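PDB 3JQ0: SusD superfamily protein from Bacteroides vulgatus ATCC 8482, which probably binds glycans or other nutrients at the outer membrane, as expected of a SusD-family lipoprotein, though its own substrate is unknown. Local coordinates for residues N29-L33 with G34-A38; G259-M263 with R264-A268. All coordinates share one frame; numbering follows the deposited sequence. Where two conformers were deposited one is given.

Contact 1 (N29-L33 with G34-A38); sequences NFFLL and GEPRA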
loop_
_atom_site.group_PDB
_atom_site.type_symbol
_atom_site.label_atom_id
_atom_site.label_comp_id
_atom_site.label_asym_id
_atom_site.label_seq_id
_atom_site.Cartn_x
_atom_site.Cartn_y
_atom_site.Cartn_z
ATOM N N ASN A 29 -6.188 -2.076 7.489
ATOM C CA ASN A 29 -6.040 -3.477 7.096
ATOM C C ASN A 29 -5.327 -3.645 5.772
ATOM O O ASN A 29 -4.538 -4.586 5.630
ATOM C CB ASN A 29 -7.380 -4.175 7.064
ATOM C CG ASN A 29 -7.912 -4.548 8.417
ATOM O OD1 ASN A 29 -7.227 -4.457 9.418
ATOM N ND2 ASN A 29 -9.166 -5.011 8.433
ATOM N N PHE A 30 -5.538 -2.772 4.798
ATOM C CA PHE A 30 -4.810 -2.892 3.526
ATOM C C PHE A 30 -3.326 -2.727 3.762
ATOM O O PHE A 30 -2.517 -3.422 3.147
ATOM C CB PHE A 30 -5.315 -1.873 2.482
ATOM C CG PHE A 30 -6.779 -1.990 2.142
ATOM C CD1 PHE A 30 -7.460 -3.224 2.144
ATOM C CD2 PHE A 30 -7.513 -0.862 1.798
ATOM C CE1 PHE A 30 -8.816 -3.297 1.849
ATOM C CE2 PHE A 30 -8.868 -0.942 1.497
ATOM C CZ PHE A 30 -9.522 -2.157 1.550
ATOM N N PHE A 31 -2.924 -1.775 4.611
ATOM C CA PHE A 31 -1.539 -1.649 5.018
ATOM C C PHE A 31 -1.011 -2.933 5.636
ATOM O O PHE A 31 0.044 -3.436 5.257
ATOM C CB PHE A 31 -1.350 -0.455 5.946
ATOM C CG PHE A 31 -0.043 -0.443 6.682
ATOM C CD1 PHE A 31 1.157 -0.141 6.032
ATOM C CD2 PHE A 31 -0.020 -0.801 8.026
ATOM C CE1 PHE A 31 2.344 -0.157 6.780
ATOM C CE2 PHE A 31 1.161 -0.819 8.745
ATOM C CZ PHE A 31 2.338 -0.504 8.111
ATOM N N LEU A 32 -1.744 -3.453 6.626
ATOM C CA LEU A 32 -1.279 -4.631 7.332
ATOM C C LEU A 32 -1.116 -5.838 6.422
ATOM O O LEU A 32 -0.175 -6.632 6.589
ATOM C CB LEU A 32 -2.231 -5.007 8.479
ATOM C CG LEU A 32 -2.327 -4.035 9.680
ATOM C CD1 LEU A 32 -3.363 -4.607 10.671
ATOM C CD2 LEU A 32 -0.977 -3.759 10.307
ATOM N N LEU A 33 -2.055 -6.012 5.490
ATOM C CA LEU A 33 -1.991 -7.136 4.588
ATOM C C LEU A 33 -0.840 -6.994 3.608
ATOM O O LEU A 33 -0.251 -8.017 3.205
ATOM C CB LEU A 33 -3.316 -7.248 3.793
ATOM C CG LEU A 33 -4.520 -7.696 4.625
ATOM C CD1 LEU A 33 -5.771 -7.607 3.770
ATOM C CD2 LEU A 33 -4.329 -9.106 5.150
ATOM N N GLY A 34 -0.491 -5.764 3.224
ATOM C CA GLY A 34 0.441 -5.580 2.135
ATOM C C GLY A 34 1.877 -5.286 2.496
ATOM O O GLY A 34 2.728 -5.337 1.596
ATOM N N GLU A 35 2.190 -5.036 3.786
ATOM C CA GLU A 35 3.523 -4.560 4.157
ATOM C C GLU A 35 4.229 -5.245 5.329
ATOM O O GLU A 35 5.339 -5.749 5.124
ATOM C CB GLU A 35 3.548 -3.040 4.220
ATOM C CG GLU A 35 4.827 -2.436 4.714
ATOM C CD GLU A 35 4.889 -0.921 4.558
ATOM O OE1 GLU A 35 4.239 -0.389 3.636
ATOM O OE2 GLU A 35 5.611 -0.254 5.346
ATOM N N PRO A 36 3.680 -5.247 6.559
ATOM C CA PRO A 36 4.512 -5.598 7.712
ATOM C C PRO A 36 4.966 -7.030 7.885
ATOM O O PRO A 36 5.808 -7.252 8.765
ATOM C CB PRO A 36 3.698 -5.123 8.925
ATOM C CG PRO A 36 2.750 -4.130 8.391
ATOM C CD PRO A 36 2.436 -4.596 7.010
ATOM N N ARG A 37 4.466 -7.984 7.101
ATOM C CA ARG A 37 5.060 -9.328 7.143
ATOM C C ARG A 37 6.419 -9.450 6.458
ATOM O O ARG A 37 7.059 -10.483 6.581
ATOM C CB ARG A 37 4.070 -10.357 6.580
ATOM C CG ARG A 37 2.860 -10.588 7.443
ATOM C CD ARG A 37 1.922 -11.652 6.929
ATOM N NE ARG A 37 2.618 -12.930 6.961
ATOM C CZ ARG A 37 2.126 -14.065 6.476
ATOM N NH1 ARG A 37 0.922 -14.110 5.955
ATOM N NH2 ARG A 37 2.855 -15.180 6.568
ATOM N N ALA A 38 6.860 -8.408 5.745
ATOM C CA ALA A 38 8.154 -8.430 5.059
ATOM C C ALA A 38 9.246 -7.944 6.005
ATOM O O ALA A 38 9.226 -8.313 7.185
ATOM C CB ALA A 38 8.051 -7.673 3.711
HETATM O O HOH W 1 2.037 -7.947 5.443
#
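Phe31 and Pro36 meet where helix 27-34 runs out, with CG of the proline 3.7 Å from CZ of Phe31 and its CD over one face of the benzene ring, offset toward the rim. The ring reaches this far because CG stands opposite the backbone N (chi1 166°), which brings the side chain round beside its own carbonyl carbon. Glu35 runs past another corner of the same ring on an extended chain; its CD comes to 3.5 Å from Phe31 CE1, the carboxylate plane turned 70° from the ring. This is the tight part of the contact, and the backbone packs closely there too. Phe31 O takes weak, bent hydrogen bonds from Gly34 N and Glu35 N, each at 3.1 Å, while Pro36 CD sits 3.2 Å from that oxygen. Gly34 N is shared with Phe30 O through another weak bond, consistent with the helix end, since Glu35 is the first residue to leave helical backbone angles.

Leu32 and Pro36 form a slacker pair, CD2 to CG 4.2 Å. Separately, a water bridges the two backbones, donating to Leu32 O (2.8 Å) and accepting from Arg37 N (2.9 Å); the touching residues are all buried, so this bound water stands in for a solvent side. Here the chain folds into a type I turn from Glu35 to Ala38. With the ring cut back to an alanine at Phe31, the gap beside Pro36 CG and the Glu35 carboxylate would probably go unfilled and Trp257 lose its stacking partner.

The Glu35 carboxylate is itself gripped by Tyr41 OH and the backbone N-H groups of Phe444 and Gly446. Strand 41-43 supplies Tyr41 against Phe31 and Pro36, helix 448-455 meets Leu33 through Tyr450, and helix 97-122 stacks His117 on Phe30.

Contact 2 (G259-M263 with R264-A268); sequences GYYRM and RLIPA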
loop_
_atom_site.group_PDB
_atom_site.type_symbol
_atom_site.label_atom_id
_atom_site.label_comp_id
_atom_site.label_asym_id
_atom_site.label_seq_id
_atom_site.Cartn_x
_atom_site.Cartn_y
_atom_site.Cartn_z
ATOM N N GLY A 259 -7.066 6.315 13.041
ATOM C CA GLY A 259 -6.232 6.516 14.213
ATOM C C GLY A 259 -5.074 5.550 14.345
ATOM O O GLY A 259 -4.223 5.796 15.201
ATOM N N TYR A 260 -5.051 4.479 13.557
ATOM C CA TYR A 260 -4.052 3.441 13.691
ATOM C C TYR A 260 -2.695 3.813 13.111
ATOM O O TYR A 260 -1.736 3.089 13.333
ATOM C CB TYR A 260 -4.570 2.089 13.151
ATOM C CG TYR A 260 -5.710 1.538 13.992
ATOM C CD1 TYR A 260 -5.460 0.950 15.235
ATOM C CD2 TYR A 260 -7.018 1.647 13.593
ATOM C CE1 TYR A 260 -6.520 0.466 16.044
ATOM C CE2 TYR A 260 -8.079 1.155 14.389
ATOM C CZ TYR A 260 -7.815 0.603 15.622
ATOM O OH TYR A 260 -8.830 0.129 16.419
ATOM N N TYR A 261 -2.606 4.891 12.342
ATOM C CA TYR A 261 -1.280 5.414 11.916
ATOM C C TYR A 261 -0.605 6.046 13.129
ATOM O O TYR A 261 0.456 5.623 13.587
ATOM C CB TYR A 261 -1.424 6.353 10.730
ATOM C CG TYR A 261 -0.122 6.910 10.239
ATOM C CD1 TYR A 261 0.699 6.129 9.425
ATOM C CD2 TYR A 261 0.312 8.159 10.582
ATOM C CE1 TYR A 261 1.890 6.578 8.915
ATOM C CE2 TYR A 261 1.548 8.625 10.092
ATOM C CZ TYR A 261 2.318 7.805 9.230
ATOM O OH TYR A 261 3.511 8.256 8.690
ATOM N N ARG A 262 -1.283 7.040 13.696
ATOM C CA ARG A 262 -0.833 7.698 14.920
ATOM C C ARG A 262 -0.553 6.682 16.027
ATOM O O ARG A 262 0.444 6.791 16.741
ATOM C CB ARG A 262 -1.943 8.646 15.379
ATOM C CG ARG A 262 -1.716 9.316 16.709
ATOM C CD ARG A 262 -2.703 10.414 16.998
ATOM N NE ARG A 262 -4.075 9.970 16.832
ATOM C CZ ARG A 262 -4.823 9.399 17.758
ATOM N NH1 ARG A 262 -4.367 9.241 18.990
ATOM N NH2 ARG A 262 -6.059 9.002 17.478
HETATM N N MSE A 263 -1.455 5.709 16.180
HETATM C CA MSE A 263 -1.394 4.811 17.336
HETATM C C MSE A 263 -0.607 3.515 17.090
HETATM O O MSE A 263 -0.525 2.690 18.015
HETATM C CB MSE A 263 -2.792 4.497 17.856
HETATM C CG MSE A 263 -3.489 5.711 18.457
HETATM SE SE MSE A 263 -2.639 6.367 20.065
HETATM C CE MSE A 263 -3.081 4.891 21.254
ATOM N N ARG A 264 0.011 3.363 15.921
ATOM C CA ARG A 264 0.901 2.228 15.683
ATOM C C ARG A 264 2.299 2.587 15.198
ATOM O O ARG A 264 3.185 1.744 15.340
ATOM C CB ARG A 264 0.241 1.184 14.755
ATOM C CG ARG A 264 -1.061 0.608 15.273
ATOM C CD ARG A 264 -0.854 -0.395 16.349
ATOM N NE ARG A 264 -2.096 -0.899 16.933
ATOM C CZ ARG A 264 -2.658 -0.475 18.047
ATOM N NH1 ARG A 264 -2.228 0.566 18.714
ATOM N NH2 ARG A 264 -3.708 -1.158 18.527
ATOM N N LEU A 265 2.497 3.751 14.565
ATOM C CA LEU A 265 3.748 4.060 13.897
ATOM C C LEU A 265 4.449 5.323 14.411
ATOM O O LEU A 265 5.521 5.614 13.922
ATOM C CB LEU A 265 3.523 4.196 12.376
ATOM C CG LEU A 265 3.294 2.872 11.654
ATOM C CD1 LEU A 265 2.951 3.126 10.189
ATOM C CD2 LEU A 265 4.514 1.999 11.751
ATOM N N ILE A 266 3.833 6.115 15.310
ATOM C CA ILE A 266 4.338 7.468 15.600
ATOM C C ILE A 266 4.903 7.536 17.021
ATOM O O ILE A 266 4.374 6.907 17.942
ATOM C CB ILE A 266 3.177 8.490 15.353
ATOM C CG1 ILE A 266 2.826 8.542 13.878
ATOM C CG2 ILE A 266 3.445 9.903 15.933
ATOM C CD1 ILE A 266 3.926 9.006 12.948
ATOM N N PRO A 267 5.996 8.298 17.223
ATOM C CA PRO A 267 6.609 8.403 18.569
ATOM C C PRO A 267 5.749 9.198 19.535
ATOM O O PRO A 267 4.990 10.080 19.152
ATOM C CB PRO A 267 7.910 9.173 18.288
ATOM C CG PRO A 267 7.582 10.004 17.053
ATOM C CD PRO A 267 6.758 9.057 16.229
ATOM N N ALA A 268 5.960 8.946 20.823
ATOM C CA ALA A 268 5.394 9.767 21.879
ATOM C C ALA A 268 6.025 11.160 21.940
ATOM O O ALA A 268 7.240 11.306 21.840
ATOM C CB ALA A 268 5.565 9.095 23.238
#
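Tyr261 O receives two backbone hydrogen bonds that close the single turn of helix 262-265. Leu265 N approaches at 2.9 Å, nearly in line with the C=O bond, whereas Arg264 N comes from above the carbonyl plane at a longer 3.3 Å. One oxygen serving both an i+4 and an i+3 donor fits a short, weakly bonded helix.

Among polar side chains, Arg264 folds back on the residue before it. The bend at chi2 (-76°) turns the chain so that NH1 donates to Met263 O at 2.8 Å; the oxygen lies close to the guanidinium plane, but the donor stands well above the plane of the carbonyl. That carbonyl is the main polar contribution of Met263, present as selenomethionine. Beside this bond, Arg264 and Tyr260 run in the same direction, their flat groups 70° apart. The edge of the Tyr260 ring sits over the guanidinium face, offset toward its rim, with CD1 4.0 Å above the plane; NH2 of Arg264 lies 4.1 Å from Tyr260 CE1, a loose approach made less certain by the second conformer modelled for this tyrosine. Arg262 sends its own charge away to a salt bridge with Glu255.

Apolar contacts gather round Tyr261. Leu265 CD1 touches CE1 of its ring at 3.8 Å and Ile266 CD1 reaches CE2 at 3.7 Å, both methyls coming in obliquely on the same side of the ring plane. Trp257 meets this ring edge-to-face. Ile266 CB also makes van der Waals contact with a backbone oxygen, Arg262 O, at 3.5 Å.

The turn therefore separates its chemistry: a buried aromatic and aliphatic cluster on one side, and on the more exposed side an arginine whose positive charge, by bonding Met263 O, would be expected to polarise that carbonyl.

Overall arrangement
Contact 1 comes first along the chain, at the end of helix 27-34, and contact 2 follows more than 200 residues later around the short helix 262-265; the first lies in the starch-binding, outer-membrane-associating family region, the second in the SusD family region. Their centres are 15 Å apart, contact 1 about 8 Å and contact 2 about 17 Å from the centre of the chain. They nevertheless touch, Phe31 CZ lying 4.2 Å from Leu265 CD1. Trp257 ties the two together, stacking on Phe31 and meeting Tyr261 edge-to-face, while Tyr28, on helix 27-34, stacks on Tyr260. These aromatic contacts link helix 27-34 with the 257-265 region, which are distant in sequence.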